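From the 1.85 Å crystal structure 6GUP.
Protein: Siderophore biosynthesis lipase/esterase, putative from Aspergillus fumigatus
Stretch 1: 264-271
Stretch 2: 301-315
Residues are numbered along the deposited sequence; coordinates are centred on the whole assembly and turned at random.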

ATOM      1  N   THR A 264     -25.823  -8.531 -11.526  1.00 36.60           N
ATOM      2  CA  THR A 264     -24.712  -8.676 -10.579  1.00 35.67           C
ATOM      3  C   THR A 264     -24.856  -9.955  -9.746  1.00 35.49           C
ATOM      4  O   THR A 264     -24.181 -10.947 -10.026  1.00 35.62           O
ATOM      5  CB  THR A 264     -24.590  -7.432  -9.676  1.00 34.78           C
ATOM      6  OG1 THR A 264     -25.825  -7.211  -8.984  1.00 34.73           O
ATOM      7  CG2 THR A 264     -24.257  -6.203 -10.516  1.00 34.95           C
ATOM      8  N   PHE A 265     -25.741  -9.943  -8.748  1.00 34.16           N
ATOM      9  CA  PHE A 265     -25.998 -11.138  -7.926  1.00 34.05           C
ATOM     10  C   PHE A 265     -26.518 -12.302  -8.773  1.00 35.43           C
ATOM     11  O   PHE A 265     -26.118 -13.449  -8.566  1.00 35.38           O
ATOM     12  CB  PHE A 265     -27.003 -10.839  -6.809  1.00 32.83           C
ATOM     13  CG  PHE A 265     -26.451  -9.995  -5.698  1.00 32.30           C
ATOM     14  CD1 PHE A 265     -25.774 -10.578  -4.632  1.00 30.87           C
ATOM     15  CD2 PHE A 265     -26.622  -8.614  -5.705  1.00 32.84           C
ATOM     16  CE1 PHE A 265     -25.270  -9.801  -3.599  1.00 31.61           C
ATOM     17  CE2 PHE A 265     -26.119  -7.831  -4.676  1.00 32.76           C
ATOM     18  CZ  PHE A 265     -25.442  -8.425  -3.621  1.00 32.24           C
ATOM     19  N   GLY A 266     -27.400 -11.991  -9.723  1.00 36.86           N
ATOM     20  CA  GLY A 266     -27.945 -12.982 -10.653  1.00 37.45           C
ATOM     21  C   GLY A 266     -26.944 -13.626 -11.598  1.00 38.45           C
ATOM     22  O   GLY A 266     -27.173 -14.741 -12.068  1.00 40.30           O
ATOM     23  N   MET A 267     -25.840 -12.934 -11.883  1.00 37.29           N
ATOM     24  CA  MET A 267     -24.762 -13.490 -12.713  1.00 37.36           C
ATOM     25  C   MET A 267     -23.771 -14.393 -11.961  1.00 36.77           C
ATOM     26  O   MET A 267     -22.886 -14.973 -12.593  1.00 38.43           O
ATOM     27  CB  MET A 267     -24.003 -12.362 -13.432  1.00 37.52           C
ATOM     28  CG  MET A 267     -24.823 -11.623 -14.480  1.00 41.12           C
ATOM     29  SD  MET A 267     -25.453 -12.657 -15.822  1.00 45.18           S
ATOM     30  CE  MET A 267     -23.933 -13.223 -16.582  1.00 48.41           C
ATOM     31  N   ILE A 268     -23.914 -14.536 -10.641  1.00 35.92           N
ATOM     32  CA  ILE A 268     -23.039 -15.428  -9.861  1.00 36.47           C
ATOM     33  C   ILE A 268     -23.186 -16.882 -10.334  1.00 37.10           C
ATOM     34  O   ILE A 268     -22.186 -17.578 -10.521  1.00 36.04           O
ATOM     35  CB  ILE A 268     -23.289 -15.318  -8.333  1.00 36.32           C
ATOM     36  CG1 ILE A 268     -22.874 -13.928  -7.827  1.00 35.23           C
ATOM     37  CG2 ILE A 268     -22.507 -16.385  -7.567  1.00 36.92           C
ATOM     38  CD1 ILE A 268     -23.365 -13.589  -6.435  1.00 33.53           C
ATOM     39  N   ARG A 269     -24.426 -17.328 -10.529  1.00 38.01           N
ATOM     40  CA  ARG A 269     -24.695 -18.674 -11.054  1.00 39.35           C
ATOM     41  C   ARG A 269     -24.147 -18.883 -12.472  1.00 39.03           C
ATOM     42  O   ARG A 269     -23.637 -19.960 -12.784  1.00 39.53           O
ATOM     43  CB  ARG A 269     -26.199 -18.973 -11.047  1.00 41.70           C
ATOM     44  CG  ARG A 269     -26.541 -20.428 -11.366  1.00 44.26           C
ATOM     45  CD  ARG A 269     -28.039 -20.684 -11.417  1.00 48.35           C
ATOM     46  NE  ARG A 269     -28.716 -19.871 -12.430  1.00 52.00           N
ATOM     47  CZ  ARG A 269     -30.014 -19.948 -12.730  1.00 55.85           C
ATOM     48  NH1 ARG A 269     -30.816 -20.818 -12.112  1.00 58.78           N
ATOM     49  NH2 ARG A 269     -30.518 -19.149 -13.667  1.00 56.01           N
ATOM     50  N   GLU A 270     -24.253 -17.856 -13.314  1.00 39.44           N
ATOM     51  CA  GLU A 270     -23.930 -17.978 -14.741  1.00 41.29           C
ATOM     52  C   GLU A 270     -22.426 -18.072 -15.025  1.00 40.03           C
ATOM     53  O   GLU A 270     -22.016 -18.844 -15.894  1.00 40.12           O
ATOM     54  CB  GLU A 270     -24.534 -16.815 -15.544  1.00 43.93           C
ATOM     55  CG  GLU A 270     -26.037 -16.600 -15.364  1.00 49.43           C
ATOM     56  CD  GLU A 270     -26.870 -17.843 -15.635  1.00 55.17           C
ATOM     57  OE1 GLU A 270     -26.567 -18.572 -16.603  1.00 57.15           O
ATOM     58  OE2 GLU A 270     -27.835 -18.085 -14.879  1.00 56.22           O
ATOM     59  N   GLN A 271     -21.614 -17.297 -14.304  1.00 38.69           N
ATOM     60  CA  GLN A 271     -20.159 -17.271 -14.538  1.00 38.46           C
ATOM     61  C   GLN A 271     -19.430 -18.516 -14.014  1.00 38.43           C
ATOM     62  O   GLN A 271     -18.339 -18.835 -14.491  1.00 39.09           O
ATOM     63  CB  GLN A 271     -19.524 -16.012 -13.933  1.00 40.03           C
ATOM     64  CG  GLN A 271     -20.074 -14.684 -14.451  1.00 41.99           C
ATOM     65  CD  GLN A 271     -19.880 -14.462 -15.943  1.00 44.26           C
ATOM     66  OE1 GLN A 271     -19.033 -15.089 -16.581  1.00 46.21           O
ATOM     67  NE2 GLN A 271     -20.665 -13.549 -16.504  1.00 44.53           N
TER
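Stretch 2, residues 301-315: RWRNATDHNGEAAIW

Flat side chains can pack face to face while hydrogen bonds and salt bridges use their edges, and stretch 2 illustrates this. It is already helical at Arg301; His308, with positive phi, is the first residue to leave helical angles, and the chain continues as loop to Trp315. The backbones come closest at Phe265 and Thr306, whose CA atoms are 4.8 Å apart. Contacts advance broadly in the same sense along both chains, from Phe265 with Trp302, Ala305 and Thr306 to Arg269 with His308, Glu311 and Ile314.

Stacking anchors the contact twice. The Phe265 ring (chi1 m) lies in an offset stack on the five-membered ring of Trp302 (chi1 m, chi2 -8°), centroids 4.1 Å apart and planes at 21°. Beyond the helix, the guanidinium of Arg269 lies flat on the His308 ring (chi1 m, chi2 -103°), centres 3.6 Å apart.

Apolar contacts fill in: Phe265 CB meets Ala305 CB at 3.9 Å, and Ile314 (m, t) places CD1 3.5 Å from Arg269 CB and CG2 4.1 Å from Ile268 CG2.

Polar contacts are modest. At its ring edge, His308 NE2 gives a weak hydrogen bond to Gly266 O (2.7 Å), while Gly266 CA approaches Ala305 O at 3.3 Å. Glu311 (m, t) forms a salt bridge from OE1 to Arg269 NH1 (3.3 Å), near the guanidinium plane, leaving a face for His308. The O of water 1 accepts from Arg269 N at 2.9 Å and lies 2.8 Å from Thr306 O, to which it donates.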

ATOM      1  N   ARG A 301     -33.955  -9.548  -1.233  1.00 34.53           N
ATOM      2  CA  ARG A 301     -33.846  -9.204  -2.654  1.00 34.21           C
ATOM      3  C   ARG A 301     -32.515  -9.666  -3.266  1.00 33.17           C
ATOM      4  O   ARG A 301     -32.487 -10.115  -4.413  1.00 32.46           O
ATOM      5  CB  ARG A 301     -34.054  -7.702  -2.868  1.00 34.64           C
ATOM      6  CG  ARG A 301     -35.483  -7.258  -2.585  1.00 37.47           C
ATOM      7  CD  ARG A 301     -35.680  -5.779  -2.856  1.00 40.30           C
ATOM      8  NE  ARG A 301     -35.641  -5.513  -4.296  1.00 41.05           N
ATOM      9  CZ  ARG A 301     -34.854  -4.634  -4.924  1.00 43.36           C
ATOM     10  NH1 ARG A 301     -33.999  -3.840  -4.271  1.00 44.38           N
ATOM     11  NH2 ARG A 301     -34.943  -4.531  -6.249  1.00 44.87           N
ATOM     12  N   TRP A 302     -31.427  -9.565  -2.501  1.00 32.09           N
ATOM     13  CA  TRP A 302     -30.135 -10.125  -2.925  1.00 31.81           C
ATOM     14  C   TRP A 302     -30.179 -11.653  -2.969  1.00 31.87           C
ATOM     15  O   TRP A 302     -29.651 -12.257  -3.904  1.00 31.72           O
ATOM     16  CB  TRP A 302     -28.989  -9.669  -2.014  1.00 32.33           C
ATOM     17  CG  TRP A 302     -28.666  -8.198  -2.078  1.00 33.90           C
ATOM     18  CD1 TRP A 302     -29.173  -7.269  -2.949  1.00 34.69           C
ATOM     19  CD2 TRP A 302     -27.731  -7.499  -1.250  1.00 34.44           C
ATOM     20  NE1 TRP A 302     -28.624  -6.034  -2.698  1.00 35.63           N
ATOM     21  CE2 TRP A 302     -27.734  -6.146  -1.663  1.00 34.78           C
ATOM     22  CE3 TRP A 302     -26.895  -7.881  -0.192  1.00 35.06           C
ATOM     23  CZ2 TRP A 302     -26.933  -5.175  -1.053  1.00 34.22           C
ATOM     24  CZ3 TRP A 302     -26.098  -6.913   0.414  1.00 35.18           C
ATOM     25  CH2 TRP A 302     -26.123  -5.575  -0.021  1.00 34.52           C
ATOM     26  N   ARG A 303     -30.806 -12.267  -1.964  1.00 31.87           N
ATOM     27  CA  ARG A 303     -30.999 -13.722  -1.940  1.00 32.72           C
ATOM     28  C   ARG A 303     -31.766 -14.202  -3.170  1.00 32.75           C
ATOM     29  O   ARG A 303     -31.321 -15.121  -3.861  1.00 31.91           O
ATOM     30  CB  ARG A 303     -31.728 -14.170  -0.662  1.00 34.01           C
ATOM     31  CG  ARG A 303     -32.119 -15.644  -0.670  1.00 35.97           C
ATOM     32  CD  ARG A 303     -32.578 -16.160   0.682  1.00 39.46           C
ATOM     33  NE  ARG A 303     -32.853 -17.597   0.609  1.00 45.06           N
ATOM     34  CZ  ARG A 303     -33.096 -18.397   1.648  1.00 49.55           C
ATOM     35  NH1 ARG A 303     -33.107 -17.929   2.897  1.00 50.45           N
ATOM     36  NH2 ARG A 303     -33.329 -19.691   1.435  1.00 51.26           N
ATOM     37  N   ASN A 304     -32.911 -13.576  -3.428  1.00 34.14           N
ATOM     38  CA  ASN A 304     -33.773 -13.949  -4.556  1.00 36.34           C
ATOM     39  C   ASN A 304     -33.121 -13.694  -5.920  1.00 35.97           C
ATOM     40  O   ASN A 304     -33.345 -14.457  -6.863  1.00 36.25           O
ATOM     41  CB  ASN A 304     -35.128 -13.231  -4.467  1.00 41.07           C
ATOM     42  CG  ASN A 304     -35.994 -13.745  -3.326  1.00 45.16           C
ATOM     43  OD1 ASN A 304     -36.070 -14.950  -3.077  1.00 45.94           O
ATOM     44  ND2 ASN A 304     -36.662 -12.829  -2.632  1.00 47.56           N
ATOM     45  N   ALA A 305     -32.323 -12.630  -6.020  1.00 35.55           N
ATOM     46  CA  ALA A 305     -31.513 -12.378  -7.218  1.00 35.75           C
ATOM     47  C   ALA A 305     -30.421 -13.439  -7.381  1.00 35.71           C
ATOM     48  O   ALA A 305     -30.247 -13.986  -8.471  1.00 35.20           O
ATOM     49  CB  ALA A 305     -30.896 -10.988  -7.168  1.00 34.70           C
ATOM     50  N   THR A 306     -29.708 -13.730  -6.291  1.00 35.72           N
ATOM     51  CA  THR A 306     -28.643 -14.746  -6.273  1.00 37.01           C
ATOM     52  C   THR A 306     -29.165 -16.156  -6.584  1.00 37.60           C
ATOM     53  O   THR A 306     -28.560 -16.884  -7.373  1.00 36.97           O
ATOM     54  CB  THR A 306     -27.921 -14.777  -4.905  1.00 37.36           C
ATOM     55  OG1 THR A 306     -27.455 -13.464  -4.572  1.00 35.86           O
ATOM     56  CG2 THR A 306     -26.727 -15.727  -4.921  1.00 37.08           C
ATOM     57  N   ASP A 307     -30.280 -16.527  -5.955  1.00 37.89           N
ATOM     58  CA  ASP A 307     -30.878 -17.864  -6.110  1.00 39.72           C
ATOM     59  C   ASP A 307     -31.865 -17.993  -7.281  1.00 41.33           C
ATOM     60  O   ASP A 307     -32.396 -19.083  -7.511  1.00 42.14           O
ATOM     61  CB  ASP A 307     -31.577 -18.285  -4.804  1.00 38.90           C
ATOM     62  CG  ASP A 307     -30.597 -18.625  -3.686  1.00 39.01           C
ATOM     63  OD1 ASP A 307     -29.373 -18.717  -3.934  1.00 37.70           O
ATOM     64  OD2 ASP A 307     -31.062 -18.810  -2.543  1.00 38.34           O
ATOM     65  N   HIS A 308     -32.104 -16.899  -8.013  1.00 41.01           N
ATOM     66  CA  HIS A 308     -33.044 -16.875  -9.142  1.00 41.68           C
ATOM     67  C   HIS A 308     -34.452 -17.343  -8.737  1.00 44.16           C
ATOM     68  O   HIS A 308     -35.080 -18.151  -9.428  1.00 44.63           O
ATOM     69  CB  HIS A 308     -32.488 -17.678 -10.329  1.00 41.33           C
ATOM     70  CG  HIS A 308     -31.239 -17.095 -10.911  1.00 42.73           C
ATOM     71  ND1 HIS A 308     -31.234 -16.375 -12.087  1.00 43.93           N
ATOM     72  CD2 HIS A 308     -29.959 -17.109 -10.473  1.00 43.21           C
ATOM     73  CE1 HIS A 308     -30.003 -15.980 -12.353  1.00 45.58           C
ATOM     74  NE2 HIS A 308     -29.210 -16.411 -11.389  1.00 44.94           N
ATOM     75  N   ASN A 309     -34.920 -16.817  -7.603  1.00 46.20           N
ATOM     76  CA  ASN A 309     -36.253 -17.100  -7.053  1.00 50.02           C
ATOM     77  C   ASN A 309     -36.496 -18.597  -6.805  1.00 50.17           C
ATOM     78  O   ASN A 309     -37.505 -19.158  -7.243  1.00 49.73           O
ATOM     79  CB  ASN A 309     -37.347 -16.504  -7.953  1.00 53.27           C
ATOM     80  CG  ASN A 309     -37.156 -15.018  -8.198  1.00 57.17           C
ATOM     81  OD1 ASN A 309     -37.175 -14.217  -7.264  1.00 58.29           O
ATOM     82  ND2 ASN A 309     -36.979 -14.642  -9.460  1.00 59.36           N
ATOM     83  N   GLY A 310     -35.554 -19.232  -6.107  1.00 49.52           N
ATOM     84  CA  GLY A 310     -35.665 -20.644  -5.725  1.00 49.82           C
ATOM     85  C   GLY A 310     -35.156 -21.676  -6.723  1.00 49.27           C
ATOM     86  O   GLY A 310     -35.215 -22.876  -6.443  1.00 51.63           O
ATOM     87  N   GLU A 311     -34.659 -21.229  -7.879  1.00 46.95           N
ATOM     88  CA  GLU A 311     -34.079 -22.133  -8.880  1.00 47.94           C
ATOM     89  C   GLU A 311     -32.729 -22.700  -8.434  1.00 47.02           C
ATOM     90  O   GLU A 311     -32.390 -23.833  -8.779  1.00 49.33           O
ATOM     91  CB  GLU A 311     -33.930 -21.430 -10.233  1.00 51.23           C
ATOM     92  CG  GLU A 311     -35.258 -21.095 -10.898  1.00 54.26           C
ATOM     93  CD  GLU A 311     -35.109 -20.262 -12.160  1.00 56.64           C
ATOM     94  OE1 GLU A 311     -34.026 -20.288 -12.784  1.00 58.38           O
ATOM     95  OE2 GLU A 311     -36.085 -19.579 -12.534  1.00 57.88           O
ATOM     96  N   ALA A 312     -31.968 -21.906  -7.676  1.00 45.47           N
ATOM     97  CA  ALA A 312     -30.671 -22.318  -7.133  1.00 44.89           C
ATOM     98  C   ALA A 312     -30.632 -22.147  -5.616  1.00 41.60           C
ATOM     99  O   ALA A 312     -31.556 -21.588  -5.020  1.00 40.57           O
ATOM    100  CB  ALA A 312     -29.559 -21.510  -7.786  1.00 47.27           C
ATOM    101  N   ALA A 313     -29.562 -22.651  -5.003  1.00 39.28           N
ATOM    102  CA  ALA A 313     -29.334 -22.532  -3.559  1.00 37.84           C
ATOM    103  C   ALA A 313     -27.906 -22.048  -3.290  1.00 35.87           C
ATOM    104  O   ALA A 313     -27.173 -22.633  -2.489  1.00 35.84           O
ATOM    105  CB  ALA A 313     -29.599 -23.867  -2.875  1.00 37.96           C
ATOM    106  N   ILE A 314     -27.531 -20.964  -3.966  1.00 33.68           N
ATOM    107  CA  ILE A 314     -26.191 -20.382  -3.853  1.00 33.47           C
ATOM    108  C   ILE A 314     -26.078 -19.533  -2.586  1.00 32.27           C
ATOM    109  O   ILE A 314     -25.092 -19.626  -1.862  1.00 30.46           O
ATOM    110  CB  ILE A 314     -25.839 -19.543  -5.105  1.00 34.28           C
ATOM    111  CG1 ILE A 314     -25.775 -20.458  -6.335  1.00 34.67           C
ATOM    112  CG2 ILE A 314     -24.509 -18.808  -4.924  1.00 34.84           C
ATOM    113  CD1 ILE A 314     -25.815 -19.733  -7.660  1.00 33.98           C
ATOM    114  N   TRP A 315     -27.083 -18.697  -2.341  1.00 31.67           N
ATOM    115  CA  TRP A 315     -27.138 -17.854  -1.146  1.00 30.80           C
ATOM    116  C   TRP A 315     -27.075 -18.698   0.127  1.00 30.86           C
ATOM    117  O   TRP A 315     -27.788 -19.698   0.249  1.00 31.61           O
ATOM    118  CB  TRP A 315     -28.425 -17.026  -1.155  1.00 30.98           C
ATOM    119  CG  TRP A 315     -28.557 -16.054  -0.026  1.00 30.85           C
ATOM    120  CD1 TRP A 315     -29.132 -16.285   1.188  1.00 31.00           C
ATOM    121  CD2 TRP A 315     -28.119 -14.692  -0.011  1.00 30.75           C
ATOM    122  NE1 TRP A 315     -29.076 -15.154   1.963  1.00 30.82           N
ATOM    123  CE2 TRP A 315     -28.461 -14.158   1.251  1.00 30.77           C
ATOM    124  CE3 TRP A 315     -27.471 -13.869  -0.945  1.00 30.39           C
ATOM    125  CZ2 TRP A 315     -28.174 -12.835   1.608  1.00 31.28           C
ATOM    126  CZ3 TRP A 315     -27.186 -12.552  -0.589  1.00 30.68           C
ATOM    127  CH2 TRP A 315     -27.540 -12.049   0.678  1.00 31.01           C
TER
HETATM  128  O   HOH W   1     -26.759 -15.990  -9.373  1.00 36.27           O